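Local coordinates for protein interferon (Danio rerio, PDB 3PIV) that probably acts as a secreted cytokine of the type I interferon family that engages cell-surface receptors in antiviral defence, at residues I63-A68 and E138-V143; T14-N19 and L86-R91; V56-H61 and R118-L123. All blocks are in the same frame, centred on the assembly; numbering follows the deposited sequence.

Contact 1: I63-A68 and E138-V143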
ATOM      1  N   ILE A  63       0.659   5.341   1.648  1.00 14.71           N
ATOM      2  CA  ILE A  63       0.864   6.454   2.568  1.00 12.62           C
ATOM      3  C   ILE A  63       0.126   7.686   2.049  1.00 12.14           C
ATOM      4  O   ILE A  63      -0.613   8.337   2.774  1.00 12.02           O
ATOM      5  CB  ILE A  63       2.362   6.773   2.758  1.00 11.05           C
ATOM      6  CG1 ILE A  63       3.046   5.627   3.510  1.00 13.39           C
ATOM      7  CG2 ILE A  63       2.529   8.091   3.476  1.00 13.69           C
ATOM      8  CD1 ILE A  63       4.485   5.388   3.112  1.00 13.75           C
ATOM      9  N   HIS A  64       0.296   7.964   0.768  1.00 13.69           N
ATOM     10  CA  HIS A  64      -0.286   9.153   0.175  1.00 15.69           C
ATOM     11  C   HIS A  64      -1.804   9.118   0.180  1.00 16.19           C
ATOM     12  O   HIS A  64      -2.458  10.140   0.437  1.00 13.19           O
ATOM     13  CB  HIS A  64       0.271   9.348  -1.229  1.00 15.04           C
ATOM     14  CG  HIS A  64       1.741   9.634  -1.236  1.00 18.10           C
ATOM     15  ND1 HIS A  64       2.554   9.363  -2.312  1.00 22.06           N
ATOM     16  CD2 HIS A  64       2.541  10.166  -0.278  1.00 15.78           C
ATOM     17  CE1 HIS A  64       3.797   9.725  -2.024  1.00 22.42           C
ATOM     18  NE2 HIS A  64       3.814  10.213  -0.797  1.00 22.22           N
ATOM     19  N   LEU A  65      -2.357   7.938  -0.078  1.00 13.69           N
ATOM     20  CA  LEU A  65      -3.809   7.756  -0.104  1.00 13.42           C
ATOM     21  C   LEU A  65      -4.410   8.007   1.270  1.00 12.20           C
ATOM     22  O   LEU A  65      -5.475   8.629   1.394  1.00 12.81           O
ATOM     23  CB  LEU A  65      -4.153   6.330  -0.562  1.00 13.14           C
ATOM     24  CG  LEU A  65      -5.628   5.951  -0.711  1.00 14.49           C
ATOM     25  CD1 LEU A  65      -6.345   6.901  -1.652  1.00 20.46           C
ATOM     26  CD2 LEU A  65      -5.775   4.514  -1.185  1.00 17.67           C
ATOM     27  N   MET A  66      -3.721   7.528   2.304  1.00 13.48           N
ATOM     28  CA  MET A  66      -4.287   7.479   3.659  1.00 12.18           C
ATOM     29  C   MET A  66      -4.042   8.768   4.430  1.00 13.22           C
ATOM     30  O   MET A  66      -4.685   9.022   5.439  1.00 14.58           O
ATOM     31  CB  MET A  66      -3.718   6.284   4.437  1.00  8.50           C
ATOM     32  CG  MET A  66      -4.176   4.917   3.893  1.00 11.12           C
ATOM     33  SD  MET A  66      -5.937   4.631   4.098  1.00 16.95           S
ATOM     34  CE  MET A  66      -6.062   4.225   5.836  1.00  9.50           C
ATOM     35  N   ASP A  67      -3.096   9.567   3.942  1.00 11.62           N
ATOM     36  CA  ASP A  67      -2.708  10.830   4.565  1.00 11.68           C
ATOM     37  C   ASP A  67      -3.731  11.882   4.166  1.00 14.38           C
ATOM     38  O   ASP A  67      -3.413  12.808   3.426  1.00 16.15           O
ATOM     39  CB  ASP A  67      -1.304  11.225   4.067  1.00 12.22           C
ATOM     40  CG  ASP A  67      -0.724  12.460   4.787  1.00 17.20           C
ATOM     41  OD1 ASP A  67      -1.228  12.837   5.865  1.00 12.43           O
ATOM     42  OD2 ASP A  67       0.256  13.050   4.267  1.00 13.46           O
ATOM     43  N   ALA A  68      -4.962  11.729   4.647  1.00 15.22           N
ATOM     44  CA  ALA A  68      -6.079  12.537   4.158  1.00 16.36           C
ATOM     45  C   ALA A  68      -7.063  12.922   5.263  1.00 15.76           C
ATOM     46  O   ALA A  68      -8.270  12.923   5.057  1.00 14.91           O
ATOM     47  CB  ALA A  68      -6.812  11.799   3.020  1.00 12.83           C
ATOM     48  N   GLU A 138     -14.278   3.086   3.528  1.00 21.26           N
ATOM     49  CA  GLU A 138     -14.216   1.695   3.953  1.00 23.33           C
ATOM     50  C   GLU A 138     -13.815   0.766   2.810  1.00 20.21           C
ATOM     51  O   GLU A 138     -13.147  -0.244   3.037  1.00 22.43           O
ATOM     52  CB  GLU A 138     -15.530   1.265   4.600  1.00 23.60           C
ATOM     53  CG  GLU A 138     -15.779   1.929   5.935  1.00 21.87           C
ATOM     54  CD  GLU A 138     -14.794   1.482   7.013  1.00 28.00           C
ATOM     55  OE1 GLU A 138     -14.058   0.491   6.791  1.00 26.42           O
ATOM     56  OE2 GLU A 138     -14.766   2.110   8.094  1.00 24.79           O
ATOM     57  N   GLN A 139     -14.191   1.116   1.587  1.00 17.82           N
ATOM     58  CA  GLN A 139     -13.686   0.381   0.437  1.00 20.33           C
ATOM     59  C   GLN A 139     -12.176   0.571   0.339  1.00 21.57           C
ATOM     60  O   GLN A 139     -11.441  -0.400   0.198  1.00 19.42           O
ATOM     61  CB  GLN A 139     -14.356   0.825  -0.851  1.00 18.73           C
ATOM     62  CG  GLN A 139     -15.754   0.288  -0.990  1.00 24.24           C
ATOM     63  CD  GLN A 139     -15.784  -1.225  -0.870  1.00 27.66           C
ATOM     64  OE1 GLN A 139     -15.291  -1.934  -1.749  1.00 29.56           O
ATOM     65  NE2 GLN A 139     -16.372  -1.727   0.217  1.00 20.10           N
ATOM     66  N   ILE A 140     -11.710   1.816   0.420  1.00 18.91           N
ATOM     67  CA  ILE A 140     -10.273   2.065   0.352  1.00 15.70           C
ATOM     68  C   ILE A 140      -9.530   1.264   1.433  1.00 15.95           C
ATOM     69  O   ILE A 140      -8.526   0.608   1.155  1.00 14.82           O
ATOM     70  CB  ILE A 140      -9.931   3.582   0.438  1.00 17.47           C
ATOM     71  CG1 ILE A 140      -9.935   4.213  -0.958  1.00 17.60           C
ATOM     72  CG2 ILE A 140      -8.556   3.794   1.060  1.00 11.48           C
ATOM     73  CD1 ILE A 140     -11.087   3.828  -1.841  1.00 17.71           C
ATOM     74  N   ARG A 141     -10.045   1.304   2.656  1.00 13.48           N
ATOM     75  CA  ARG A 141      -9.467   0.564   3.762  1.00 15.46           C
ATOM     76  C   ARG A 141      -9.433  -0.957   3.485  1.00 18.89           C
ATOM     77  O   ARG A 141      -8.414  -1.627   3.711  1.00 16.49           O
ATOM     78  CB  ARG A 141     -10.251   0.879   5.030  1.00 13.42           C
ATOM     79  CG  ARG A 141      -9.783   0.165   6.253  1.00 17.37           C
ATOM     80  CD  ARG A 141     -10.467   0.740   7.466  1.00 21.71           C
ATOM     81  NE  ARG A 141     -10.182  -0.024   8.667  1.00 28.11           N
ATOM     82  CZ  ARG A 141     -11.099  -0.673   9.374  1.00 23.96           C
ATOM     83  NH1 ARG A 141     -12.366  -0.641   8.997  1.00 25.84           N
ATOM     84  NH2 ARG A 141     -10.746  -1.336  10.465  1.00 23.93           N
ATOM     85  N   ARG A 142     -10.537  -1.502   2.989  1.00 14.69           N
ATOM     86  CA  ARG A 142     -10.553  -2.931   2.659  1.00 17.14           C
ATOM     87  C   ARG A 142      -9.526  -3.230   1.558  1.00 19.16           C
ATOM     88  O   ARG A 142      -8.809  -4.222   1.641  1.00 17.77           O
ATOM     89  CB  ARG A 142     -11.944  -3.397   2.239  1.00 18.09           C
ATOM     90  CG  ARG A 142     -12.014  -4.898   1.832  1.00 22.99           C
ATOM     91  CD  ARG A 142     -11.480  -5.811   2.925  1.00 22.71           C
ATOM     92  NE  ARG A 142     -11.401  -7.221   2.526  1.00 26.67           N
ATOM     93  CZ  ARG A 142     -10.385  -7.756   1.849  1.00 27.71           C
ATOM     94  NH1 ARG A 142      -9.357  -7.001   1.477  1.00 23.67           N
ATOM     95  NH2 ARG A 142     -10.396  -9.049   1.532  1.00 32.21           N
ATOM     96  N   VAL A 143      -9.434  -2.352   0.558  1.00 15.31           N
ATOM     97  CA  VAL A 143      -8.477  -2.516  -0.544  1.00 15.81           C
ATOM     98  C   VAL A 143      -7.025  -2.506  -0.050  1.00 15.13           C
ATOM     99  O   VAL A 143      -6.225  -3.343  -0.449  1.00 12.76           O
ATOM    100  CB  VAL A 143      -8.658  -1.444  -1.655  1.00 16.68           C
ATOM    101  CG1 VAL A 143      -7.413  -1.354  -2.536  1.00 15.01           C
ATOM    102  CG2 VAL A 143      -9.890  -1.752  -2.505  1.00 22.13           C
TER

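Contact 2: T14-N19 and L86-R91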
ATOM      1  N   THR A  14       4.113  -6.140   8.174  1.00 22.45           N
ATOM      2  CA  THR A  14       2.817  -6.650   7.758  1.00 24.02           C
ATOM      3  C   THR A  14       1.859  -6.788   8.932  1.00 20.00           C
ATOM      4  O   THR A  14       0.736  -6.304   8.888  1.00 18.73           O
ATOM      5  CB  THR A  14       2.956  -8.017   7.067  1.00 23.06           C
ATOM      6  OG1 THR A  14       3.757  -7.883   5.880  1.00 20.22           O
ATOM      7  CG2 THR A  14       1.594  -8.567   6.720  1.00 25.53           C
ATOM      8  N   THR A  15       2.306  -7.475   9.975  1.00 20.95           N
ATOM      9  CA  THR A  15       1.493  -7.699  11.160  1.00 22.96           C
ATOM     10  C   THR A  15       1.095  -6.393  11.861  1.00 21.64           C
ATOM     11  O   THR A  15      -0.087  -6.141  12.109  1.00 19.17           O
ATOM     12  CB  THR A  15       2.250  -8.577  12.170  1.00 28.24           C
ATOM     13  OG1 THR A  15       2.449  -9.882  11.612  1.00 32.30           O
ATOM     14  CG2 THR A  15       1.463  -8.686  13.457  1.00 30.78           C
ATOM     15  N   GLU A  16       2.082  -5.570  12.187  1.00 21.59           N
ATOM     16  CA  GLU A  16       1.789  -4.325  12.888  1.00 23.66           C
ATOM     17  C   GLU A  16       0.888  -3.408  12.047  1.00 22.10           C
ATOM     18  O   GLU A  16      -0.075  -2.844  12.561  1.00 20.89           O
ATOM     19  CB  GLU A  16       3.077  -3.608  13.295  1.00 21.41           C
ATOM     20  CG  GLU A  16       3.956  -4.418  14.224  1.00 32.20           C
ATOM     21  CD  GLU A  16       5.181  -3.646  14.722  1.00 48.37           C
ATOM     22  OE1 GLU A  16       5.617  -2.681  14.051  1.00 47.24           O
ATOM     23  OE2 GLU A  16       5.718  -4.016  15.792  1.00 56.02           O
ATOM     24  N   SER A  17       1.170  -3.290  10.750  1.00 22.30           N
ATOM     25  CA  SER A  17       0.380  -2.382   9.902  1.00 24.83           C
ATOM     26  C   SER A  17      -1.066  -2.849   9.754  1.00 20.84           C
ATOM     27  O   SER A  17      -1.997  -2.039   9.816  1.00 18.10           O
ATOM     28  CB  SER A  17       1.039  -2.157   8.527  1.00 16.58           C
ATOM     29  OG  SER A  17       0.987  -3.320   7.716  1.00 18.61           O
ATOM     30  N   LEU A  18      -1.247  -4.158   9.560  1.00 17.69           N
ATOM     31  CA  LEU A  18      -2.580  -4.750   9.496  1.00 17.93           C
ATOM     32  C   LEU A  18      -3.307  -4.601  10.817  1.00 20.12           C
ATOM     33  O   LEU A  18      -4.519  -4.420  10.853  1.00 18.68           O
ATOM     34  CB  LEU A  18      -2.511  -6.239   9.107  1.00 19.19           C
ATOM     35  CG  LEU A  18      -2.221  -6.499   7.623  1.00 19.34           C
ATOM     36  CD1 LEU A  18      -1.892  -7.976   7.380  1.00 22.06           C
ATOM     37  CD2 LEU A  18      -3.405  -6.033   6.759  1.00 17.29           C
ATOM     38  N   ASN A  19      -2.557  -4.676  11.911  1.00 22.31           N
ATOM     39  CA  ASN A  19      -3.117  -4.359  13.217  1.00 22.14           C
ATOM     40  C   ASN A  19      -3.662  -2.941  13.339  1.00 20.77           C
ATOM     41  O   ASN A  19      -4.753  -2.735  13.876  1.00 22.86           O
ATOM     42  CB  ASN A  19      -2.102  -4.618  14.316  1.00 23.34           C
ATOM     43  CG  ASN A  19      -2.535  -5.730  15.222  1.00 38.73           C
ATOM     44  OD1 ASN A  19      -3.492  -5.579  15.990  1.00 39.93           O
ATOM     45  ND2 ASN A  19      -1.856  -6.876  15.127  1.00 43.69           N
ATOM     46  N   LEU A  86       0.654   5.453   8.859  1.00 14.27           N
ATOM     47  CA  LEU A  86       1.477   6.175   7.905  1.00 18.44           C
ATOM     48  C   LEU A  86       2.949   6.019   8.240  1.00 19.07           C
ATOM     49  O   LEU A  86       3.785   5.826   7.358  1.00 17.40           O
ATOM     50  CB  LEU A  86       1.147   7.671   7.941  1.00 14.29           C
ATOM     51  CG  LEU A  86      -0.257   8.108   7.550  1.00 12.74           C
ATOM     52  CD1 LEU A  86      -0.342   9.660   7.555  1.00 15.54           C
ATOM     53  CD2 LEU A  86      -0.589   7.541   6.183  1.00  7.86           C
ATOM     54  N   ASN A  87       3.250   6.129   9.527  1.00 22.76           N
ATOM     55  CA  ASN A  87       4.625   6.137  10.009  1.00 21.93           C
ATOM     56  C   ASN A  87       5.288   4.778   9.895  1.00 21.40           C
ATOM     57  O   ASN A  87       6.430   4.667   9.473  1.00 22.79           O
ATOM     58  CB  ASN A  87       4.657   6.622  11.458  1.00 24.56           C
ATOM     59  CG  ASN A  87       4.590   8.130  11.556  1.00 37.40           C
ATOM     60  OD1 ASN A  87       4.989   8.840  10.626  1.00 39.07           O
ATOM     61  ND2 ASN A  87       4.094   8.634  12.682  1.00 36.57           N
ATOM     62  N   ILE A  88       4.567   3.736  10.273  1.00 21.29           N
ATOM     63  CA  ILE A  88       5.124   2.400  10.175  1.00 21.34           C
ATOM     64  C   ILE A  88       5.517   2.133   8.716  1.00 18.79           C
ATOM     65  O   ILE A  88       6.628   1.696   8.415  1.00 16.01           O
ATOM     66  CB  ILE A  88       4.151   1.342  10.758  1.00 20.27           C
ATOM     67  CG1 ILE A  88       4.919   0.202  11.419  1.00 35.59           C
ATOM     68  CG2 ILE A  88       3.209   0.795   9.705  1.00 18.45           C
ATOM     69  CD1 ILE A  88       5.383  -0.857  10.451  1.00 30.65           C
ATOM     70  N   LEU A  89       4.623   2.446   7.794  1.00 17.58           N
ATOM     71  CA  LEU A  89       4.917   2.196   6.390  1.00 16.49           C
ATOM     72  C   LEU A  89       6.003   3.135   5.842  1.00 17.27           C
ATOM     73  O   LEU A  89       6.742   2.767   4.931  1.00 15.62           O
ATOM     74  CB  LEU A  89       3.642   2.275   5.539  1.00 14.22           C
ATOM     75  CG  LEU A  89       2.489   1.314   5.888  1.00 14.72           C
ATOM     76  CD1 LEU A  89       1.344   1.520   4.905  1.00 14.17           C
ATOM     77  CD2 LEU A  89       2.932  -0.126   5.838  1.00 18.88           C
ATOM     78  N   HIS A  90       6.106   4.351   6.378  1.00 17.63           N
ATOM     79  CA  HIS A  90       7.078   5.292   5.819  1.00 14.53           C
ATOM     80  C   HIS A  90       8.485   4.882   6.194  1.00 16.64           C
ATOM     81  O   HIS A  90       9.413   5.015   5.404  1.00 16.83           O
ATOM     82  CB  HIS A  90       6.836   6.745   6.257  1.00 15.56           C
ATOM     83  CG  HIS A  90       7.979   7.653   5.909  1.00 20.69           C
ATOM     84  ND1 HIS A  90       8.262   8.027   4.611  1.00 24.80           N
ATOM     85  CD2 HIS A  90       8.936   8.225   6.677  1.00 22.17           C
ATOM     86  CE1 HIS A  90       9.335   8.797   4.595  1.00 20.86           C
ATOM     87  NE2 HIS A  90       9.766   8.933   5.838  1.00 21.10           N
ATOM     88  N   ARG A  91       8.642   4.396   7.422  1.00 16.64           N
ATOM     89  CA  ARG A  91       9.951   3.930   7.881  1.00 21.32           C
ATOM     90  C   ARG A  91      10.477   2.726   7.091  1.00 19.77           C
ATOM     91  O   ARG A  91      11.640   2.692   6.727  1.00 22.00           O
ATOM     92  CB  ARG A  91       9.906   3.591   9.364  1.00 25.03           C
ATOM     93  CG  ARG A  91       9.545   4.762  10.255  1.00 32.49           C
ATOM     94  CD  ARG A  91       9.335   4.281  11.681  1.00 37.80           C
ATOM     95  NE  ARG A  91       8.453   5.171  12.427  1.00 43.51           N
ATOM     96  CZ  ARG A  91       7.440   4.756  13.183  1.00 46.61           C
ATOM     97  NH1 ARG A  91       7.177   3.452  13.300  1.00 40.37           N
ATOM     98  NH2 ARG A  91       6.690   5.646  13.826  1.00 49.18           N
TER

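Contact 3: V56-H61 and R118-L123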
ATOM      1  N   VAL A  56       8.424  -0.246  -2.654  1.00 13.35           N
ATOM      2  CA  VAL A  56       8.577   1.168  -2.332  1.00 16.76           C
ATOM      3  C   VAL A  56       7.480   1.988  -2.981  1.00 12.94           C
ATOM      4  O   VAL A  56       6.865   2.810  -2.315  1.00 12.93           O
ATOM      5  CB  VAL A  56       9.929   1.744  -2.752  1.00 15.64           C
ATOM      6  CG1 VAL A  56       9.948   3.281  -2.541  1.00 14.19           C
ATOM      7  CG2 VAL A  56      11.031   1.089  -1.963  1.00 16.01           C
ATOM      8  N   LEU A  57       7.231   1.751  -4.269  1.00 12.41           N
ATOM      9  CA  LEU A  57       6.187   2.467  -4.992  1.00 12.92           C
ATOM     10  C   LEU A  57       4.836   2.314  -4.315  1.00 14.91           C
ATOM     11  O   LEU A  57       4.154   3.304  -4.061  1.00 15.88           O
ATOM     12  CB  LEU A  57       6.087   1.982  -6.446  1.00 19.13           C
ATOM     13  CG  LEU A  57       7.195   2.433  -7.398  1.00 16.44           C
ATOM     14  CD1 LEU A  57       7.034   1.727  -8.701  1.00 16.53           C
ATOM     15  CD2 LEU A  57       7.189   3.972  -7.584  1.00 17.78           C
ATOM     16  N   THR A  58       4.464   1.073  -4.016  1.00 10.99           N
ATOM     17  CA  THR A  58       3.176   0.786  -3.407  1.00 14.92           C
ATOM     18  C   THR A  58       3.045   1.342  -1.977  1.00 14.30           C
ATOM     19  O   THR A  58       2.011   1.923  -1.616  1.00 14.71           O
ATOM     20  CB  THR A  58       2.859  -0.737  -3.444  1.00 12.42           C
ATOM     21  OG1 THR A  58       3.159  -1.257  -4.749  1.00 12.85           O
ATOM     22  CG2 THR A  58       1.398  -0.957  -3.156  1.00 13.30           C
ATOM     23  N   LEU A  59       4.088   1.174  -1.171  1.00 13.58           N
ATOM     24  CA  LEU A  59       4.074   1.735   0.171  1.00 13.97           C
ATOM     25  C   LEU A  59       3.813   3.233   0.091  1.00 11.02           C
ATOM     26  O   LEU A  59       3.021   3.795   0.845  1.00 13.45           O
ATOM     27  CB  LEU A  59       5.411   1.472   0.887  1.00 13.01           C
ATOM     28  CG  LEU A  59       5.678   0.052   1.415  1.00 14.00           C
ATOM     29  CD1 LEU A  59       7.136  -0.067   1.775  1.00 16.07           C
ATOM     30  CD2 LEU A  59       4.802  -0.313   2.624  1.00 12.48           C
ATOM     31  N   ASP A  60       4.480   3.886  -0.840  1.00 10.55           N
ATOM     32  CA  ASP A  60       4.389   5.332  -0.898  1.00 15.36           C
ATOM     33  C   ASP A  60       2.999   5.752  -1.350  1.00 12.17           C
ATOM     34  O   ASP A  60       2.480   6.762  -0.879  1.00 11.87           O
ATOM     35  CB  ASP A  60       5.470   5.923  -1.798  1.00 12.90           C
ATOM     36  CG  ASP A  60       6.853   5.944  -1.141  1.00 16.79           C
ATOM     37  OD1 ASP A  60       6.995   5.619   0.050  1.00 14.73           O
ATOM     38  OD2 ASP A  60       7.819   6.286  -1.846  1.00 19.08           O
ATOM     39  N   HIS A  61       2.386   4.947  -2.219  1.00 12.22           N
ATOM     40  CA  HIS A  61       1.039   5.224  -2.701  1.00 10.56           C
ATOM     41  C   HIS A  61       0.023   5.070  -1.591  1.00 12.53           C
ATOM     42  O   HIS A  61      -0.897   5.869  -1.464  1.00 13.31           O
ATOM     43  CB  HIS A  61       0.667   4.299  -3.877  1.00 13.84           C
ATOM     44  CG  HIS A  61       1.160   4.789  -5.203  1.00 15.20           C
ATOM     45  ND1 HIS A  61       1.892   4.004  -6.071  1.00 15.98           N
ATOM     46  CD2 HIS A  61       1.050   6.000  -5.796  1.00 15.06           C
ATOM     47  CE1 HIS A  61       2.195   4.707  -7.148  1.00 16.98           C
ATOM     48  NE2 HIS A  61       1.713   5.931  -6.995  1.00 16.84           N
ATOM     49  N   ARG A 118      -1.763   3.801 -11.780  1.00 21.74           N
ATOM     50  CA  ARG A 118      -3.093   3.767 -12.367  1.00 24.13           C
ATOM     51  C   ARG A 118      -4.144   3.245 -11.369  1.00 25.52           C
ATOM     52  O   ARG A 118      -5.250   3.788 -11.252  1.00 24.47           O
ATOM     53  CB  ARG A 118      -3.040   2.894 -13.618  1.00 25.16           C
ATOM     54  CG  ARG A 118      -4.280   2.877 -14.471  1.00 29.93           C
ATOM     55  CD  ARG A 118      -4.042   1.979 -15.700  1.00 30.82           C
ATOM     56  NE  ARG A 118      -3.214   2.633 -16.715  1.00 31.99           N
ATOM     57  CZ  ARG A 118      -2.278   2.021 -17.434  1.00 28.15           C
ATOM     58  NH1 ARG A 118      -2.019   0.730 -17.255  1.00 22.80           N
ATOM     59  NH2 ARG A 118      -1.597   2.704 -18.340  1.00 28.10           N
ATOM     60  N   HIS A 119      -3.803   2.188 -10.642  1.00 19.41           N
ATOM     61  CA  HIS A 119      -4.727   1.668  -9.646  1.00 17.65           C
ATOM     62  C   HIS A 119      -4.994   2.674  -8.515  1.00 15.99           C
ATOM     63  O   HIS A 119      -6.136   2.900  -8.121  1.00 13.55           O
ATOM     64  CB  HIS A 119      -4.221   0.336  -9.091  1.00 16.15           C
ATOM     65  CG  HIS A 119      -4.858  -0.059  -7.798  1.00 15.21           C
ATOM     66  ND1 HIS A 119      -6.195  -0.376  -7.693  1.00 19.19           N
ATOM     67  CD2 HIS A 119      -4.341  -0.189  -6.553  1.00 14.78           C
ATOM     68  CE1 HIS A 119      -6.474  -0.697  -6.441  1.00 16.48           C
ATOM     69  NE2 HIS A 119      -5.370  -0.579  -5.726  1.00 19.73           N
ATOM     70  N   PHE A 120      -3.949   3.298  -7.992  1.00 16.53           N
ATOM     71  CA  PHE A 120      -4.159   4.229  -6.892  1.00 17.44           C
ATOM     72  C   PHE A 120      -4.893   5.484  -7.331  1.00 17.92           C
ATOM     73  O   PHE A 120      -5.644   6.066  -6.558  1.00 18.00           O
ATOM     74  CB  PHE A 120      -2.850   4.533  -6.158  1.00 16.08           C
ATOM     75  CG  PHE A 120      -2.500   3.486  -5.159  1.00 14.31           C
ATOM     76  CD1 PHE A 120      -2.943   3.593  -3.844  1.00 13.62           C
ATOM     77  CD2 PHE A 120      -1.803   2.353  -5.544  1.00 12.67           C
ATOM     78  CE1 PHE A 120      -2.655   2.600  -2.915  1.00 14.54           C
ATOM     79  CE2 PHE A 120      -1.512   1.348  -4.626  1.00 10.60           C
ATOM     80  CZ  PHE A 120      -1.937   1.472  -3.304  1.00 13.53           C
ATOM     81  N   ARG A 121      -4.699   5.876  -8.566  1.00 16.92           N
ATOM     82  CA  ARG A 121      -5.464   6.934  -9.187  1.00 26.86           C
ATOM     83  C   ARG A 121      -6.934   6.626  -9.138  1.00 25.81           C
ATOM     84  O   ARG A 121      -7.745   7.463  -8.803  1.00 21.64           O
ATOM     85  CB  ARG A 121      -5.107   7.073 -10.648  1.00 24.89           C
ATOM     86  CG  ARG A 121      -4.298   8.186 -10.978  1.00 40.40           C
ATOM     87  CD  ARG A 121      -4.820   9.521 -10.508  1.00 53.42           C
ATOM     88  NE  ARG A 121      -3.702  10.398 -10.193  1.00 64.32           N
ATOM     89  CZ  ARG A 121      -3.518  11.634 -10.630  1.00 63.76           C
ATOM     90  NH1 ARG A 121      -4.416  12.238 -11.402  1.00 59.50           N
ATOM     91  NH2 ARG A 121      -2.410  12.267 -10.260  1.00 57.88           N
ATOM     92  N   THR A 122      -7.235   5.394  -9.500  1.00 22.52           N
ATOM     93  CA  THR A 122      -8.624   4.945  -9.527  1.00 25.12           C
ATOM     94  C   THR A 122      -9.251   5.069  -8.147  1.00 25.06           C
ATOM     95  O   THR A 122     -10.392   5.532  -7.999  1.00 20.11           O
ATOM     96  CB  THR A 122      -8.731   3.482  -9.998  1.00 25.14           C
ATOM     97  OG1 THR A 122      -8.353   3.399 -11.375  1.00 24.72           O
ATOM     98  CG2 THR A 122     -10.140   2.965  -9.828  1.00 23.79           C
ATOM     99  N   LEU A 123      -8.498   4.645  -7.135  1.00 19.51           N
ATOM    100  CA  LEU A 123      -8.990   4.668  -5.763  1.00 17.51           C
ATOM    101  C   LEU A 123      -9.289   6.102  -5.343  1.00 19.33           C
ATOM    102  O   LEU A 123     -10.329   6.386  -4.777  1.00 21.11           O
ATOM    103  CB  LEU A 123      -7.961   4.050  -4.813  1.00 15.84           C
ATOM    104  CG  LEU A 123      -7.680   2.562  -5.011  1.00 18.42           C
ATOM    105  CD1 LEU A 123      -6.534   2.092  -4.099  1.00 15.27           C
ATOM    106  CD2 LEU A 123      -8.949   1.776  -4.716  1.00 14.32           C
TER

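Contact 1: I63-A68 and E138-V143
Leu65 overlaps Ile140 through a methyl-on-methyl contact, with Leu65 CD2 lying 3.6 Å from Ile140 CG2. The same methyl stays close to the branch point of its partner, Ile140 CG2 to Leu65 CG being 4.0 Å, while Leu65 CD2 also brushes Ile140 CG1 at 4.2 Å. Both side chains leave their helices toward each other and meet at a slant. Leu65 extends its CG trans to the main-chain nitrogen (chi1 -178°), which carries CD2 across the gap between backbones whose CA atoms, of Leu65 and Ile140, are 8.6 Å apart. Met66 adds the second touch. Its chain is folded at both chi2 and chi3, and this bend returns the sulfur to the interface, where Met66 SD rests 4.1 Å from Ile140 CG2.

Behind this apolar patch, the extended chain of Arg141 leads its guanidinium away from 63-68 to Glu138, one turn earlier on the same helix. Arg141 NH1 forms a salt bridge with Glu138 OE1 at 3.0 Å, with the oxygen in the guanidinium plane and using its syn lone pair. Trp77 NE1 donates to the other oxygen of Glu138, and the guanidinium of the buried Arg141 is held further by the carbonyls of Leu21 and Gly26 and by a cation-pi contact with Tyr28. Leu123 and Leu127 of helix 111-129 extend the apolar cluster around Leu65.

Between 63-68 and 138-143 the contact is apolar, made by Leu65 and Met66 on one methyl of Ile140, and so rests on burial and fit rather than on directional bonds.

Contact 2: T14-N19 and L86-R91
The carboxylate of Glu16 is the flat group that meets the other helix: Glu16 OE1 lies 4.0 Å from both CG1 and CD1 of Ile88, the two side chains crossing at nearly a right angle. On helix 79-101, the guanidinium of Arg91 carries the backbone carbonyl oxygen of Asn87 over one face, 3.5 Å above the plane and displaced toward the rim. The carboxylate and the guanidinium are near but do not pair, Glu16 OE1 and Arg91 NH1 being 6.4 Å apart, so any attraction between them would be long-range.

Deeper in the interface the small side chain of Ser17 faces Ile88 and Leu89. Ser17 CB rests against the neighbouring methyls, 3.8 Å from Ile88 CG2 and 3.9 Å from Leu89 CD2. The hydroxyl is drawn back to its own helix, chi1 being 70°, and bonds to the carbonyl oxygen of Ile13, which leaves the methylene to face Ile88 and Leu89. This small residue marks the nearest approach of the backbones, the CA atoms of Ser17 and Ile88 coming within 6.7 Å.

Ile13 also packs on Ile88 and Leu89, and Leu89 continues to Leu59 and Ile63 of helix 48-66. The axes of 14-19 and 86-91 run nearly antiparallel, 155° between their N-to-C directions, with Glu16 at the exposed border and Ser17, Ile88 and Leu89 buried, as expected for neighbouring helices in the bundle of a type I interferon.

Contact 3: V56-H61 and R118-L123
His61 and Phe120 are set almost parallel but slid apart: their ring planes differ by 15° and the centroids are 5.0 Å apart, so there is little ring overlap. What covers the phenyl face is the His61 methylene. His61 CB stands 3.4 Å from the Phe120 centroid, only 9° from the ring normal, a well-centred CH-pi contact whose closest carbon pair is His61 CB to Phe120 CG at 3.5 Å. The histidine ring continues past Phe120 CB and CD2. Phe120 CG lies opposite its own carbonyl carbon (chi1 -82°), and the ring is thereby directed at helix 48-66. One turn before His61, Thr58 comes in at about a right angle, Thr58 CG2 lying 4.0 Å from Phe120 CE2; its hydroxyl instead bonds to the carbonyl of Phe54.

A bound nickel(II) ion lies about 3 Å, between nearest atoms, from the side chain of His61, a residue that is only partly exposed.

Phe120 projects from helix 111-129 between helix 48-66 (His61, Thr58, Ile62 and Leu65) and helix 134-158, which brings the His147 ring to it and Met151 against Thr58; Ile116, one turn earlier on helix 111-129, touches Thr58 and His61.

From the N terminus the chain first passes 14-19, then 56-61 and 63-68, which lie on one helix and open contacts 3 and 1. Contact 2 closes first, when 86-91 returns to 14-19 after 66 residues. Contact 3 closes next, at 118-123, across 56 residues, and contact 1 last, at 138-143, across 69. No contact nests within another; every pair crosses. Helix 48-66 is common to contacts 1 and 3 and reaches contact 2 through Leu59 against Leu89, while Met66 meets Leu86. Together they tie helices 10-23, 48-66, 79-101, 111-129 and 134-158 into one bundle, to which the disulfide Cys4-Cys99 adds a covalent tie.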